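Local coordinates for dihydrodipicolinate synthase (Rhodopseudomonas palustris, PDB 3DZ1), which probably acts as a 4-hydroxy-tetrahydrodipicolinate synthase, a TIM-barrel lyase of the DapA family that uses pyruvate in lysine biosynthesis, at residues A[12-17]-A[36-41]; A[168-173]-A[177-182]. One frame throughout, in Å; residues are numbered along the deposited sequence.

Contact 1 (A[12-17]-A[36-41])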
loop_
_atom_site.group_PDB
_atom_site.type_symbol
_atom_site.label_atom_id
_atom_site.label_comp_id
_atom_site.label_asym_id
_atom_site.label_seq_id
_atom_site.Cartn_x
_atom_site.Cartn_y
_atom_site.Cartn_z
ATOM N N THR A 12 -15.759 20.977 21.872
ATOM C CA THR A 12 -16.203 19.981 20.913
ATOM C C THR A 12 -16.560 20.579 19.559
ATOM O O THR A 12 -17.395 21.476 19.470
ATOM C CB THR A 12 -17.431 19.215 21.465
ATOM O OG1 THR A 12 -17.103 18.633 22.736
ATOM C CG2 THR A 12 -17.858 18.114 20.501
ATOM N N PHE A 13 -15.906 20.091 18.508
ATOM C CA PHE A 13 -16.190 20.532 17.147
ATOM C C PHE A 13 -16.895 19.373 16.457
ATOM O O PHE A 13 -16.353 18.274 16.373
ATOM C CB PHE A 13 -14.904 20.861 16.382
ATOM C CG PHE A 13 -14.411 22.265 16.594
ATOM C CD1 PHE A 13 -14.028 22.701 17.858
ATOM C CD2 PHE A 13 -14.326 23.151 15.523
ATOM C CE1 PHE A 13 -13.564 24.002 18.058
ATOM C CE2 PHE A 13 -13.864 24.459 15.708
ATOM C CZ PHE A 13 -13.482 24.884 16.978
ATOM N N ALA A 14 -18.102 19.605 15.960
ATOM C CA ALA A 14 -18.838 18.539 15.295
ATOM C C ALA A 14 -18.464 18.430 13.816
ATOM O O ALA A 14 -18.377 19.431 13.120
ATOM C CB ALA A 14 -20.339 18.782 15.439
ATOM N N ILE A 15 -18.222 17.211 13.344
ATOM C CA ILE A 15 -17.908 17.007 11.933
ATOM C C ILE A 15 -19.256 16.750 11.274
ATOM O O ILE A 15 -19.892 15.722 11.509
ATOM C CB ILE A 15 -16.994 15.795 11.706
ATOM C CG1 ILE A 15 -15.697 15.965 12.506
ATOM C CG2 ILE A 15 -16.678 15.667 10.212
ATOM C CD1 ILE A 15 -14.751 14.783 12.416
ATOM N N ALA A 16 -19.688 17.697 10.453
ATOM C CA ALA A 16 -20.981 17.610 9.796
ATOM C C ALA A 16 -21.057 16.827 8.500
ATOM O O ALA A 16 -20.247 17.008 7.592
ATOM C CB ALA A 16 -21.520 19.020 9.554
ATOM N N PRO A 17 -22.039 15.924 8.402
ATOM C CA PRO A 17 -22.180 15.156 7.168
ATOM C C PRO A 17 -22.900 16.119 6.222
ATOM O O PRO A 17 -23.411 17.146 6.668
ATOM C CB PRO A 17 -23.079 14.000 7.590
ATOM C CG PRO A 17 -23.970 14.642 8.608
ATOM C CD PRO A 17 -22.985 15.452 9.428
ATOM N N ASP A 36 -28.095 24.331 13.864
ATOM C CA ASP A 36 -28.777 24.845 15.054
ATOM C C ASP A 36 -28.596 23.877 16.209
ATOM O O ASP A 36 -28.427 24.282 17.365
ATOM C CB ASP A 36 -30.274 25.029 14.787
ATOM C CG ASP A 36 -30.554 26.104 13.759
ATOM O OD1 ASP A 36 -29.695 26.994 13.577
ATOM O OD2 ASP A 36 -31.641 26.067 13.143
ATOM N N PHE A 37 -28.649 22.590 15.883
ATOM C CA PHE A 37 -28.483 21.527 16.862
ATOM C C PHE A 37 -27.108 21.616 17.524
ATOM O O PHE A 37 -26.999 21.665 18.754
ATOM C CB PHE A 37 -28.635 20.163 16.182
ATOM C CG PHE A 37 -28.317 19.005 17.083
ATOM C CD1 PHE A 37 -29.151 18.688 18.151
ATOM C CD2 PHE A 37 -27.164 18.256 16.887
ATOM C CE1 PHE A 37 -28.836 17.643 19.016
ATOM C CE2 PHE A 37 -26.841 17.209 17.746
ATOM C CZ PHE A 37 -27.679 16.902 18.812
ATOM N N TYR A 38 -26.058 21.629 16.708
ATOM C CA TYR A 38 -24.697 21.710 17.236
ATOM C C TYR A 38 -24.511 22.896 18.183
ATOM O O TYR A 38 -23.864 22.775 19.224
ATOM C CB TYR A 38 -23.678 21.827 16.099
ATOM C CG TYR A 38 -23.673 20.675 15.118
ATOM C CD1 TYR A 38 -23.754 19.352 15.555
ATOM C CD2 TYR A 38 -23.527 20.908 13.749
ATOM C CE1 TYR A 38 -23.685 18.287 14.651
ATOM C CE2 TYR A 38 -23.458 19.856 12.840
ATOM C CZ TYR A 38 -23.536 18.551 13.295
ATOM O OH TYR A 38 -23.450 17.515 12.393
ATOM N N ALA A 39 -25.058 24.049 17.808
ATOM C CA ALA A 39 -24.936 25.241 18.638
ATOM C C ALA A 39 -25.709 25.047 19.935
ATOM O O ALA A 39 -25.212 25.348 21.022
ATOM C CB ALA A 39 -25.470 26.456 17.897
ATOM N N GLU A 40 -26.925 24.529 19.808
ATOM C CA GLU A 40 -27.799 24.302 20.952
ATOM C C GLU A 40 -27.192 23.401 22.024
ATOM O O GLU A 40 -27.394 23.629 23.220
ATOM C CB GLU A 40 -29.120 23.696 20.472
ATOM C CG GLU A 40 -30.146 23.463 21.561
ATOM C CD GLU A 40 -31.355 22.697 21.050
ATOM O OE1 GLU A 40 -31.181 21.545 20.588
ATOM O OE2 GLU A 40 -32.478 23.244 21.102
ATOM N N VAL A 41 -26.446 22.383 21.604
ATOM C CA VAL A 41 -25.860 21.448 22.562
ATOM C C VAL A 41 -24.470 21.797 23.098
ATOM O O VAL A 41 -23.853 20.989 23.795
ATOM C CB VAL A 41 -25.835 20.007 21.985
ATOM C CG1 VAL A 41 -27.243 19.591 21.590
ATOM C CG2 VAL A 41 -24.885 19.921 20.799
HETATM O O HOH W 1 -22.343 15.386 13.247
#
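A14 on strand 11-15 meets the ring of Y38 from the facing turn of helix 28-40. Its methyl lies over one face of the phenol: CB of A14 is 3.6 Å from the ring centroid, 19° off the normal, a CH-pi contact displaced toward the rim, with CD1 and CE1 of Y38 the nearest carbons. The ring reaches the strand because CG of Y38 stands anti to its carbonyl carbon (chi1 -60°), which aims the hydroxyl at the strand's C-terminal end. I15 turns its side chain to the other side, against M217, a predicted pyruvate-binding residue, and contributes its carbonyl: one water donates to I15 O at 3.0 Å and also bonds Y38 OH at a short 2.5 Å, joining the two segments. A16 follows with CB 3.9 Å from Y38 CE2, an oblique approach to the ring. P17 ends the walk: A16 CA and P17 CD both sit 3.6 Å from Y38 OH, on the same side of it. A leucine in place of Y38 would probably leave the water bound to I15 O without its hydroxyl mate and the A14 methyl without its aromatic face. The methyls of A14 and A16 are thus where the ring meets the strand. Strand 11-15 and helix 28-40, which packs outside the barrel wall, open the first beta-alpha-beta unit of the TIM barrel, completed by strand 45-48.

Contact 2 (A[168-173]-A[177-182])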
loop_
_atom_site.group_PDB
_atom_site.type_symbol
_atom_site.label_atom_id
_atom_site.label_comp_id
_atom_site.label_asym_id
_atom_site.label_seq_id
_atom_site.Cartn_x
_atom_site.Cartn_y
_atom_site.Cartn_z
ATOM N N LEU A 168 -4.034 20.746 15.328
ATOM C CA LEU A 168 -3.758 19.407 14.854
ATOM C C LEU A 168 -5.027 18.611 15.117
ATOM O O LEU A 168 -5.555 18.641 16.235
ATOM C CB LEU A 168 -2.611 18.757 15.637
ATOM C CG LEU A 168 -2.492 17.231 15.462
ATOM C CD1 LEU A 168 -1.985 16.907 14.063
ATOM C CD2 LEU A 168 -1.543 16.651 16.510
ATOM N N LYS A 169 -5.545 17.943 14.090
ATOM C CA LYS A 169 -6.700 17.086 14.297
ATOM C C LYS A 169 -6.009 15.754 14.510
ATOM O O LYS A 169 -5.562 15.113 13.557
ATOM C CB LYS A 169 -7.607 16.981 13.073
ATOM C CG LYS A 169 -8.837 16.129 13.380
ATOM C CD LYS A 169 -9.593 15.687 12.141
ATOM C CE LYS A 169 -10.778 14.818 12.539
ATOM N NZ LYS A 169 -11.468 14.223 11.371
ATOM N N HIS A 170 -5.899 15.373 15.772
ATOM C CA HIS A 170 -5.229 14.148 16.187
ATOM C C HIS A 170 -6.056 12.881 16.000
ATOM O O HIS A 170 -7.034 12.653 16.715
ATOM C CB HIS A 170 -4.814 14.295 17.655
ATOM C CG HIS A 170 -4.180 13.071 18.239
ATOM N ND1 HIS A 170 -2.853 12.751 18.046
ATOM C CD2 HIS A 170 -4.694 12.087 19.014
ATOM C CE1 HIS A 170 -2.577 11.623 18.675
ATOM N NE2 HIS A 170 -3.677 11.200 19.270
ATOM N N GLU A 171 -5.650 12.049 15.046
ATOM C CA GLU A 171 -6.360 10.806 14.780
ATOM C C GLU A 171 -5.424 9.596 14.704
ATOM O O GLU A 171 -5.819 8.524 14.238
ATOM C CB GLU A 171 -7.167 10.934 13.478
ATOM C CG GLU A 171 -8.165 12.083 13.507
ATOM C CD GLU A 171 -9.236 11.961 12.439
ATOM O OE1 GLU A 171 -9.056 12.508 11.328
ATOM O OE2 GLU A 171 -10.258 11.301 12.721
ATOM N N ASP A 172 -4.185 9.763 15.159
ATOM C CA ASP A 172 -3.234 8.655 15.128
ATOM C C ASP A 172 -3.743 7.543 16.042
ATOM O O ASP A 172 -4.404 7.805 17.055
ATOM C CB ASP A 172 -1.841 9.102 15.576
ATOM C CG ASP A 172 -0.756 8.152 15.108
ATOM O OD1 ASP A 172 -1.099 7.123 14.488
ATOM O OD2 ASP A 172 0.436 8.430 15.354
ATOM N N TRP A 173 -3.416 6.307 15.690
ATOM C CA TRP A 173 -3.881 5.147 16.438
ATOM C C TRP A 173 -2.871 4.009 16.301
ATOM O O TRP A 173 -2.764 3.392 15.237
ATOM C CB TRP A 173 -5.246 4.729 15.868
ATOM C CG TRP A 173 -5.820 3.453 16.405
ATOM C CD1 TRP A 173 -6.371 3.251 17.634
ATOM C CD2 TRP A 173 -5.918 2.204 15.709
ATOM N NE1 TRP A 173 -6.813 1.953 17.748
ATOM C CE2 TRP A 173 -6.546 1.289 16.580
ATOM C CE3 TRP A 173 -5.535 1.769 14.433
ATOM C CZ2 TRP A 173 -6.800 -0.040 16.215
ATOM C CZ3 TRP A 173 -5.786 0.446 14.068
ATOM C CH2 TRP A 173 -6.414 -0.440 14.959
ATOM N N GLU A 177 0.563 8.516 23.194
ATOM C CA GLU A 177 1.900 9.023 23.492
ATOM C C GLU A 177 2.262 10.247 22.644
ATOM O O GLU A 177 3.032 11.099 23.076
ATOM C CB GLU A 177 2.953 7.929 23.292
ATOM C CG GLU A 177 2.798 6.706 24.201
ATOM C CD GLU A 177 2.753 7.042 25.690
ATOM O OE1 GLU A 177 3.345 8.061 26.108
ATOM O OE2 GLU A 177 2.131 6.268 26.452
ATOM N N LYS A 178 1.708 10.331 21.438
ATOM C CA LYS A 178 1.981 11.466 20.563
ATOM C C LYS A 178 1.501 12.763 21.213
ATOM O O LYS A 178 2.164 13.793 21.127
ATOM C CB LYS A 178 1.299 11.270 19.202
ATOM C CG LYS A 178 1.327 12.498 18.300
ATOM C CD LYS A 178 0.815 12.178 16.899
ATOM C CE LYS A 178 1.859 11.428 16.081
ATOM N NZ LYS A 178 1.348 11.039 14.734
ATOM N N ILE A 179 0.347 12.716 21.866
ATOM C CA ILE A 179 -0.174 13.906 22.516
ATOM C C ILE A 179 0.798 14.331 23.608
ATOM O O ILE A 179 1.197 15.490 23.676
ATOM C CB ILE A 179 -1.562 13.649 23.129
ATOM C CG1 ILE A 179 -2.546 13.268 22.020
ATOM C CG2 ILE A 179 -2.047 14.897 23.869
ATOM C CD1 ILE A 179 -3.947 12.977 22.518
ATOM N N THR A 180 1.187 13.383 24.454
ATOM C CA THR A 180 2.122 13.663 25.536
ATOM C C THR A 180 3.424 14.259 25.006
ATOM O O THR A 180 3.927 15.240 25.553
ATOM C CB THR A 180 2.432 12.381 26.333
ATOM O OG1 THR A 180 1.227 11.919 26.962
ATOM C CG2 THR A 180 3.494 12.641 27.395
ATOM N N THR A 181 3.966 13.670 23.940
ATOM C CA THR A 181 5.216 14.150 23.351
ATOM C C THR A 181 5.082 15.590 22.849
ATOM O O THR A 181 5.947 16.433 23.117
ATOM C CB THR A 181 5.664 13.242 22.186
ATOM O OG1 THR A 181 5.931 11.928 22.687
ATOM C CG2 THR A 181 6.927 13.790 21.527
ATOM N N LEU A 182 4.002 15.872 22.126
ATOM C CA LEU A 182 3.761 17.219 21.613
ATOM C C LEU A 182 3.615 18.235 22.749
ATOM O O LEU A 182 4.150 19.344 22.673
ATOM C CB LEU A 182 2.514 17.242 20.715
ATOM C CG LEU A 182 2.652 16.499 19.378
ATOM C CD1 LEU A 182 1.317 16.446 18.672
ATOM C CD2 LEU A 182 3.696 17.197 18.499
#
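Ring packing centres on H170, whose imidazole stands between strand 165-170 and helix 176-188. I179 covers one face, its CG1 3.7 Å from the ring centroid in a CH-pi contact, while CD1 of I179 lies 3.7 Å from H170 CD2. The opposite face is met from within the same segment, by the backbone N of D172, 4.2 Å above the plane. K178 comes to the edge instead, its CD in the ring plane and 3.9 Å from CE1 of H170. Purely apolar is the meeting of L168 on the strand with L182 on the helix, which cross at about a right angle, CD2 of L168 touching CD1 of L182 at 3.6 Å. The polar part is a salt bridge: K178 NZ donates to D172 OD2 at 2.8 Å, meeting the carboxylate from 42° above its plane. The lysine chain bends at chi3 (-77°), which carries its ammonium past the imidazole edge to D172; a hydrogen bond to M150 O and a salt bridge to D141 OD2 also hold this buried lysine. The axes of 177-182 and 168-170 run nearly antiparallel, at 150°, with helix 152-161 packed against K178 and L182 and helix 205-211 against H170 and I179, while strands 137-141 and 195-198 pair with strand 165-170 in the barrel.

Contact 1 comes first along the chain and closes well before contact 2 opens; their centres lie about 23 Å apart, on opposite sides of the chain's centre. Both join a strand of the eight-stranded parallel barrel to the helix that follows it: strand 11-15 with helix 28-40, and strand 165-170 with helix 176-188, the first and sixth strands in order. The barrel interior brings them together, for I15 CD1 packs 3.5 Å from K169 NZ, although neither side chain touches the helix segment of its own contact. I15 approaches M217, predicted to bind pyruvate; K169 lies on the sixth strand, where this family carries its Schiff-base lysine, and is probably its counterpart. The helix contacts face outward.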